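PDB 4MNR: peptidoglycan glycosyltransferase from Eggerthella lenta, which is a penicillin-binding protein that pairs a domain of the dimerisation family of penicillin-binding protein A with a domain of the beta-lactamase-like fold. Local coordinates for residues L58-V63 with Y151-F156; K116-A121 with I142-S147. All blocks are in the same frame, centred on the assembly; numbering follows the deposited sequence. Where two conformers were deposited one is given.

From the N terminus, the chain first reaches residues 58-63, a short helical turn in the N-terminal domain, whose partner begins after 87 intervening residues. Within that span comes helix 115-125; strand 130-135 follows, and strand 142-148 then returns to pack on the helix, so contact 2 closes a loop of 20 intervening residues. A few residues later the loop at 151-156 reaches back to 58-63 and closes contact 1 round contact 2: the two nest and do not cross. Contact 2 packs helix 115-125 on the five-stranded sheet at strand 142-148, while contact 1 holds the N-terminal domain to the loop that follows this edge strand. Their centres lie about 13 Å apart, and Leu-58 CD1 touches Gln-118 CG.

Contact 1 of 2, residues L58-V63 with Y151-F156; sequences LASHVV and YNAADF
Ser-60 meets Tyr-151 through both atoms of its side chain. CB lies over one face of the tyrosine ring, a CH-pi contact 4.1 Å from the ring centroid. OG, set beside its own backbone N and anti to the carbonyl carbon (chi1 -67°), donates a short hydrogen bond of 2.6 Å to Tyr-151 O. The carbonyl meets it almost head-on, with a C=O...OG angle of 162°. The serine thus touches the ring with its carbon and grips the backbone of the same residue with its oxygen.

The tyrosine ring has two further partners. Its CE1 edge is directed at the face of His-61, toward the rim, with CE1 3.8 Å from His-61 NE2; the rings form a T-shaped pair with planes at 84°. His-61 NE2 is also hydrogen-bonded to Thr-171 O, which helps to fix the imidazole. At the tip, Tyr-151 OH lies 2.6 Å from a water that donates to Ser-60 O at 2.8 Å, so the phenol is tied back to the residue lying over its ring. Beside this polar group, Val-63 CG1 packs on Ala-153 CB at 4.1 Å.

The helical turn 60-63, with Ala-59 at its N-cap, is wedged between sheets: Val-63 rests on Leu-38 and Ala-39 of strand 37-43, and Val-62 on Met-145 of strand 142-148. Leu-58 leans on helix 115-125, and the facing loop leads from strand 142-148 into helix 156-165, so the contact joins the N-terminal domain to the beta-lactamase-like domain.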
ATOM      1  N   LEU A  58     -12.697  -4.613 -13.940  1.00 12.75           N
ATOM      2  CA  LEU A  58     -11.573  -3.676 -13.944  1.00 11.36           C
ATOM      3  C   LEU A  58     -11.797  -2.549 -12.937  1.00 11.64           C
ATOM      4  O   LEU A  58     -12.757  -1.783 -13.067  1.00 12.76           O
ATOM      5  CB  LEU A  58     -11.368  -3.106 -15.362  1.00 11.73           C
ATOM      6  CG  LEU A  58     -10.064  -2.324 -15.563  1.00 13.75           C
ATOM      7  CD1 LEU A  58      -8.834  -3.249 -15.519  1.00 14.36           C
ATOM      8  CD2 LEU A  58     -10.108  -1.565 -16.872  1.00 15.02           C
ATOM      9  N   ALA A  59     -10.942  -2.496 -11.911  1.00  8.32           N
ATOM     10  CA  ALA A  59     -11.017  -1.480 -10.864  1.00  9.38           C
ATOM     11  C   ALA A  59     -12.392  -1.357 -10.189  1.00 10.40           C
ATOM     12  O   ALA A  59     -12.806  -0.263  -9.835  1.00 11.84           O
ATOM     13  CB  ALA A  59     -10.574  -0.111 -11.425  1.00 12.37           C
ATOM     14  N   SER A  60     -13.076  -2.479  -9.990  1.00 10.40           N
ATOM     15  CA  SER A  60     -14.429  -2.432  -9.443  1.00 12.22           C
ATOM     16  C   SER A  60     -14.566  -1.661  -8.136  1.00 10.94           C
ATOM     17  O   SER A  60     -15.494  -0.868  -7.979  1.00 12.65           O
ATOM     18  CB  SER A  60     -14.986  -3.842  -9.259  1.00 13.56           C
ATOM     19  OG  SER A  60     -15.170  -4.437 -10.520  1.00 14.76           O
ATOM     20  N   HIS A  61     -13.674  -1.908  -7.188  1.00  9.95           N
ATOM     21  CA  HIS A  61     -13.804  -1.253  -5.887  1.00 13.21           C
ATOM     22  C   HIS A  61     -13.591   0.240  -5.997  1.00 11.73           C
ATOM     23  O   HIS A  61     -14.218   1.016  -5.280  1.00 15.88           O
ATOM     24  CB  HIS A  61     -12.817  -1.840  -4.889  1.00 13.36           C
ATOM     25  CG  HIS A  61     -13.044  -3.290  -4.627  1.00 13.27           C
ATOM     26  ND1 HIS A  61     -12.517  -4.278  -5.428  1.00 13.40           N
ATOM     27  CD2 HIS A  61     -13.767  -3.920  -3.670  1.00 14.00           C
ATOM     28  CE1 HIS A  61     -12.901  -5.457  -4.971  1.00 11.82           C
ATOM     29  NE2 HIS A  61     -13.655  -5.269  -3.905  1.00 12.54           N
ATOM     30  N   VAL A  62     -12.686   0.638  -6.887  1.00 10.51           N
ATOM     31  CA  VAL A  62     -12.394   2.049  -7.104  1.00 11.38           C
ATOM     32  C   VAL A  62     -13.565   2.780  -7.772  1.00 11.15           C
ATOM     33  O   VAL A  62     -13.989   3.846  -7.302  1.00 13.86           O
ATOM     34  CB  VAL A  62     -11.119   2.235  -7.947  1.00 10.65           C
ATOM     35  CG1 VAL A  62     -11.007   3.667  -8.451  1.00 10.26           C
ATOM     36  CG2 VAL A  62      -9.879   1.877  -7.129  1.00 13.71           C
ATOM     37  N   VAL A  63     -14.108   2.196  -8.839  1.00 11.84           N
ATOM     38  CA  VAL A  63     -15.186   2.846  -9.580  1.00 13.11           C
ATOM     39  C   VAL A  63     -16.436   2.987  -8.709  1.00 15.57           C
ATOM     40  O   VAL A  63     -17.066   4.048  -8.667  1.00 13.37           O
ATOM     41  CB  VAL A  63     -15.492   2.148 -10.948  1.00 15.54           C
ATOM     42  CG1 VAL A  63     -15.960   0.721 -10.767  1.00 20.59           C
ATOM     43  CG2 VAL A  63     -16.548   2.938 -11.742  1.00 17.80           C
ATOM     44  N   TYR A 151     -15.319  -8.522  -8.117  1.00 12.44           N
ATOM     45  CA  TYR A 151     -16.609  -8.753  -8.742  1.00 13.25           C
ATOM     46  C   TYR A 151     -16.733  -7.871  -9.971  1.00 13.05           C
ATOM     47  O   TYR A 151     -15.994  -6.890 -10.128  1.00 14.80           O
ATOM     48  CB  TYR A 151     -17.748  -8.424  -7.765  1.00 14.32           C
ATOM     49  CG  TYR A 151     -17.752  -6.976  -7.286  1.00 13.46           C
ATOM     50  CD1 TYR A 151     -16.869  -6.545  -6.312  1.00 13.81           C
ATOM     51  CD2 TYR A 151     -18.653  -6.057  -7.803  1.00 15.71           C
ATOM     52  CE1 TYR A 151     -16.864  -5.241  -5.872  1.00 15.70           C
ATOM     53  CE2 TYR A 151     -18.656  -4.741  -7.372  1.00 18.62           C
ATOM     54  CZ  TYR A 151     -17.764  -4.342  -6.405  1.00 19.67           C
ATOM     55  OH  TYR A 151     -17.768  -3.038  -5.970  1.00 21.82           O
ATOM     56  N   ASN A 152     -17.656  -8.223 -10.857  1.00 13.73           N
ATOM     57  CA  ASN A 152     -17.967  -7.341 -11.978  1.00 13.68           C
ATOM     58  C   ASN A 152     -18.755  -6.150 -11.469  1.00 13.81           C
ATOM     59  O   ASN A 152     -19.794  -6.329 -10.823  1.00 16.74           O
ATOM     60  CB  ASN A 152     -18.803  -8.078 -13.019  1.00 22.33           C
ATOM     61  CG  ASN A 152     -18.041  -9.184 -13.688  1.00 24.38           C
ATOM     62  OD1 ASN A 152     -16.825  -9.097 -13.869  1.00 24.54           O
ATOM     63  ND2 ASN A 152     -18.750 -10.242 -14.062  1.00 28.73           N
ATOM     64  N   ALA A 153     -18.276  -4.951 -11.781  1.00 14.19           N
ATOM     65  CA  ALA A 153     -18.914  -3.709 -11.341  1.00 13.32           C
ATOM     66  C   ALA A 153     -20.393  -3.667 -11.678  1.00 18.20           C
ATOM     67  O   ALA A 153     -21.191  -3.170 -10.882  1.00 15.41           O
ATOM     68  CB  ALA A 153     -18.193  -2.487 -11.930  1.00 12.66           C
ATOM     69  N   ALA A 154     -20.760  -4.209 -12.839  1.00 14.64           N
ATOM     70  CA  ALA A 154     -22.149  -4.199 -13.282  1.00 17.86           C
ATOM     71  C   ALA A 154     -23.051  -4.959 -12.317  1.00 21.70           C
ATOM     72  O   ALA A 154     -24.236  -4.647 -12.191  1.00 19.18           O
ATOM     73  CB  ALA A 154     -22.273  -4.779 -14.693  1.00 16.98           C
ATOM     74  N   ASP A 155     -22.482  -5.947 -11.633  1.00 19.73           N
ATOM     75  CA  ASP A 155     -23.263  -6.835 -10.776  1.00 22.83           C
ATOM     76  C   ASP A 155     -23.265  -6.439  -9.308  1.00 24.05           C
ATOM     77  O   ASP A 155     -23.471  -7.290  -8.444  1.00 22.00           O
ATOM     78  CB  ASP A 155     -22.738  -8.261 -10.902  1.00 26.76           C
ATOM     79  CG  ASP A 155     -22.831  -8.789 -12.311  1.00 29.53           C
ATOM     80  OD1 ASP A 155     -23.855  -8.525 -12.977  1.00 32.65           O
ATOM     81  OD2 ASP A 155     -21.879  -9.462 -12.755  1.00 28.20           O
ATOM     82  N   PHE A 156     -23.051  -5.158  -9.021  1.00 20.12           N
ATOM     83  CA  PHE A 156     -22.967  -4.687  -7.637  1.00 20.71           C
ATOM     84  C   PHE A 156     -24.188  -5.042  -6.785  1.00 18.74           C
ATOM     85  O   PHE A 156     -24.048  -5.372  -5.606  1.00 22.29           O
ATOM     86  CB  PHE A 156     -22.718  -3.172  -7.590  1.00 21.02           C
ATOM     87  CG  PHE A 156     -23.848  -2.358  -8.152  1.00 19.74           C
ATOM     88  CD1 PHE A 156     -23.904  -2.068  -9.510  1.00 19.77           C
ATOM     89  CD2 PHE A 156     -24.854  -1.880  -7.330  1.00 24.39           C
ATOM     90  CE1 PHE A 156     -24.948  -1.322 -10.036  1.00 24.04           C
ATOM     91  CE2 PHE A 156     -25.903  -1.136  -7.849  1.00 25.68           C
ATOM     92  CZ  PHE A 156     -25.950  -0.853  -9.204  1.00 24.50           C
TER
HETATM   93  O   HOH W   1     -18.248  -1.437  -7.961  1.00 27.52           O

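Contact 2 of 2, residues K116-A121 with I142-S147; sequences KIQQAA and ILAMAS
Gln-118 reads both backbone groups of Met-145, a selenomethionine, with its terminal amide. OE1 accepts from Met-145 N at 2.9 Å, with an N-H...O angle of 165°. NE2 donates to Met-145 O, also at 2.9 Å; the acceptor lies close to the plane of the glutamine amide, yet the donor stands well above the plane of the Met-145 carbonyl. A second bond from NE2, to Gln-122 OE1 one turn on, helps to set the amide's rotation. The chain leaves the helix with CG anti to the backbone N and bends at chi2 (71°), which swings CD toward the strand.

These bonds satisfy the N-H and C=O of Met-145 on an edge strand; its neighbours Ala-144 and Ala-146 make backbone bonds with Val-134 and Cys-132. Alongside, Ala-121 CB meets Ala-144 CB at 4.0 Å and Ala-146 CB at 4.1 Å, while Ile-117 CG2 lies 3.8 Å from Ala-144 CB.

Leu-143 and Ala-144 form a classic beta bulge opposite Val-134. Helices 115-125 and 438-453 pack together on the five-stranded antiparallel sheet, as the domain's N- and C-terminal helices do in the penicillin-binding protein and serine beta-lactamase fold.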
ATOM      1  N   LYS A 116      -3.802  -1.374 -18.312  1.00 12.55           N
ATOM      2  CA  LYS A 116      -2.935  -2.549 -18.414  1.00 13.18           C
ATOM      3  C   LYS A 116      -2.223  -2.843 -17.096  1.00 14.05           C
ATOM      4  O   LYS A 116      -2.080  -4.008 -16.702  1.00 14.17           O
ATOM      5  CB  LYS A 116      -1.913  -2.395 -19.547  1.00 16.68           C
ATOM      6  CG  LYS A 116      -2.544  -2.333 -20.932  1.00 21.79           C
ATOM      7  CD  LYS A 116      -1.500  -1.991 -21.995  1.00 34.21           C
ATOM      8  CE  LYS A 116      -0.355  -2.994 -22.010  1.00 43.19           C
ATOM      9  NZ  LYS A 116       0.685  -2.651 -23.034  1.00 46.74           N
ATOM     10  N   ILE A 117      -1.777  -1.789 -16.413  1.00  8.29           N
ATOM     11  CA  ILE A 117      -1.155  -1.965 -15.105  1.00  7.52           C
ATOM     12  C   ILE A 117      -2.214  -2.428 -14.107  1.00 11.40           C
ATOM     13  O   ILE A 117      -1.971  -3.303 -13.282  1.00 11.56           O
ATOM     14  CB  ILE A 117      -0.457  -0.669 -14.632  1.00  8.03           C
ATOM     15  CG1 ILE A 117       0.589  -0.247 -15.661  1.00 10.95           C
ATOM     16  CG2 ILE A 117       0.228  -0.885 -13.292  1.00 11.38           C
ATOM     17  CD1 ILE A 117       1.301   1.057 -15.317  1.00 12.99           C
ATOM     18  N   GLN A 118      -3.410  -1.856 -14.210  1.00 10.44           N
ATOM     19  CA  GLN A 118      -4.518  -2.269 -13.353  1.00 10.56           C
ATOM     20  C   GLN A 118      -4.821  -3.761 -13.543  1.00  9.17           C
ATOM     21  O   GLN A 118      -4.988  -4.489 -12.577  1.00 10.81           O
ATOM     22  CB  GLN A 118      -5.765  -1.438 -13.664  1.00  8.72           C
ATOM     23  CG  GLN A 118      -6.985  -1.834 -12.829  1.00 10.49           C
ATOM     24  CD  GLN A 118      -6.866  -1.443 -11.372  1.00  9.41           C
ATOM     25  OE1 GLN A 118      -6.214  -0.457 -11.035  1.00  9.05           O
ATOM     26  NE2 GLN A 118      -7.524  -2.206 -10.502  1.00  7.74           N
ATOM     27  N   GLN A 119      -4.836  -4.221 -14.789  1.00  7.76           N
ATOM     28  CA  GLN A 119      -5.125  -5.627 -15.058  1.00  9.29           C
ATOM     29  C   GLN A 119      -4.015  -6.515 -14.487  1.00 14.71           C
ATOM     30  O   GLN A 119      -4.288  -7.599 -13.957  1.00 12.38           O
ATOM     31  CB  GLN A 119      -5.301  -5.889 -16.564  1.00 12.11           C
ATOM     32  CG  GLN A 119      -5.771  -7.295 -16.871  1.00 15.22           C
ATOM     33  CD  GLN A 119      -7.118  -7.581 -16.254  1.00 19.03           C
ATOM     34  OE1 GLN A 119      -8.090  -6.871 -16.519  1.00 20.99           O
ATOM     35  NE2 GLN A 119      -7.188  -8.616 -15.414  1.00 19.26           N
ATOM     36  N   ALA A 120      -2.765  -6.061 -14.595  1.00 12.11           N
ATOM     37  CA  ALA A 120      -1.655  -6.844 -14.054  1.00 12.05           C
ATOM     38  C   ALA A 120      -1.777  -6.968 -12.539  1.00 11.27           C
ATOM     39  O   ALA A 120      -1.524  -8.035 -11.980  1.00 13.19           O
ATOM     40  CB  ALA A 120      -0.305  -6.224 -14.429  1.00 13.34           C
ATOM     41  N   ALA A 121      -2.162  -5.877 -11.886  1.00  7.09           N
ATOM     42  CA  ALA A 121      -2.351  -5.911 -10.430  1.00  8.30           C
ATOM     43  C   ALA A 121      -3.457  -6.889 -10.047  1.00 11.80           C
ATOM     44  O   ALA A 121      -3.332  -7.658  -9.088  1.00 12.24           O
ATOM     45  CB  ALA A 121      -2.661  -4.518  -9.911  1.00  9.33           C
ATOM     46  N   ILE A 142      -1.871   7.424  -8.776  1.00  7.72           N
ATOM     47  CA  ILE A 142      -2.140   5.998  -8.615  1.00  7.56           C
ATOM     48  C   ILE A 142      -2.379   5.335  -9.972  1.00  8.80           C
ATOM     49  O   ILE A 142      -3.367   5.622 -10.658  1.00 10.34           O
ATOM     50  CB  ILE A 142      -3.315   5.774  -7.669  1.00  7.31           C
ATOM     51  CG1 ILE A 142      -2.911   6.262  -6.271  1.00 11.46           C
ATOM     52  CG2 ILE A 142      -3.675   4.304  -7.608  1.00 10.37           C
ATOM     53  CD1 ILE A 142      -3.984   6.221  -5.327  1.00 18.78           C
ATOM     54  N   LEU A 143      -1.454   4.465 -10.366  1.00  8.97           N
ATOM     55  CA  LEU A 143      -1.514   3.816 -11.680  1.00  6.94           C
ATOM     56  C   LEU A 143      -2.332   2.526 -11.655  1.00  7.32           C
ATOM     57  O   LEU A 143      -2.843   2.099 -12.687  1.00  9.69           O
ATOM     58  CB  LEU A 143      -0.095   3.513 -12.190  1.00  8.75           C
ATOM     59  CG  LEU A 143       0.894   4.692 -12.178  1.00 10.21           C
ATOM     60  CD1 LEU A 143       2.261   4.268 -12.711  1.00 11.18           C
ATOM     61  CD2 LEU A 143       0.390   5.883 -13.002  1.00 11.01           C
ATOM     62  N   ALA A 144      -2.417   1.891 -10.485  1.00  7.54           N
ATOM     63  CA  ALA A 144      -3.271   0.717 -10.279  1.00  6.46           C
ATOM     64  C   ALA A 144      -3.664   0.629  -8.806  1.00  7.11           C
ATOM     65  O   ALA A 144      -2.896   0.975  -7.920  1.00  8.47           O
ATOM     66  CB  ALA A 144      -2.556  -0.594 -10.711  1.00  9.72           C
HETATM   67  N   MSE A 145      -4.883   0.168  -8.555  1.00  8.27           N
HETATM   68  CA  MSE A 145      -5.363  -0.019  -7.198  1.00  8.62           C
HETATM   69  C   MSE A 145      -6.365  -1.155  -7.267  1.00  9.67           C
HETATM   70  O   MSE A 145      -7.448  -0.998  -7.835  1.00  8.27           O
HETATM   71  CB  MSE A 145      -5.988   1.276  -6.650  1.00  9.28           C
HETATM   72  CG  MSE A 145      -6.537   1.151  -5.252  1.00 10.64           C
HETATM   73 SE   MSE A 145      -6.998   2.910  -4.519  0.64 14.21          SE
HETATM   74  CE  MSE A 145      -5.325   3.249  -3.618  1.00 16.35           C
ATOM     75  N   ALA A 146      -5.970  -2.322  -6.751  1.00  7.20           N
ATOM     76  CA  ALA A 146      -6.776  -3.554  -6.858  1.00  8.59           C
ATOM     77  C   ALA A 146      -6.995  -4.231  -5.516  1.00  8.83           C
ATOM     78  O   ALA A 146      -6.102  -4.266  -4.671  1.00  7.79           O
ATOM     79  CB  ALA A 146      -6.123  -4.549  -7.805  1.00 12.34           C
ATOM     80  N   SER A 147      -8.193  -4.776  -5.334  0.60  8.29           N
ATOM     81  CA  SER A 147      -8.498  -5.590  -4.161  0.60  8.59           C
ATOM     82  C   SER A 147      -9.039  -6.932  -4.642  0.60  9.06           C
ATOM     83  O   SER A 147      -9.631  -7.013  -5.721  0.60 11.26           O
ATOM     84  CB  SER A 147      -9.548  -4.904  -3.285  0.60  9.45           C
ATOM     85  OG  SER A 147      -9.134  -3.601  -2.924  0.60  8.63           O
TER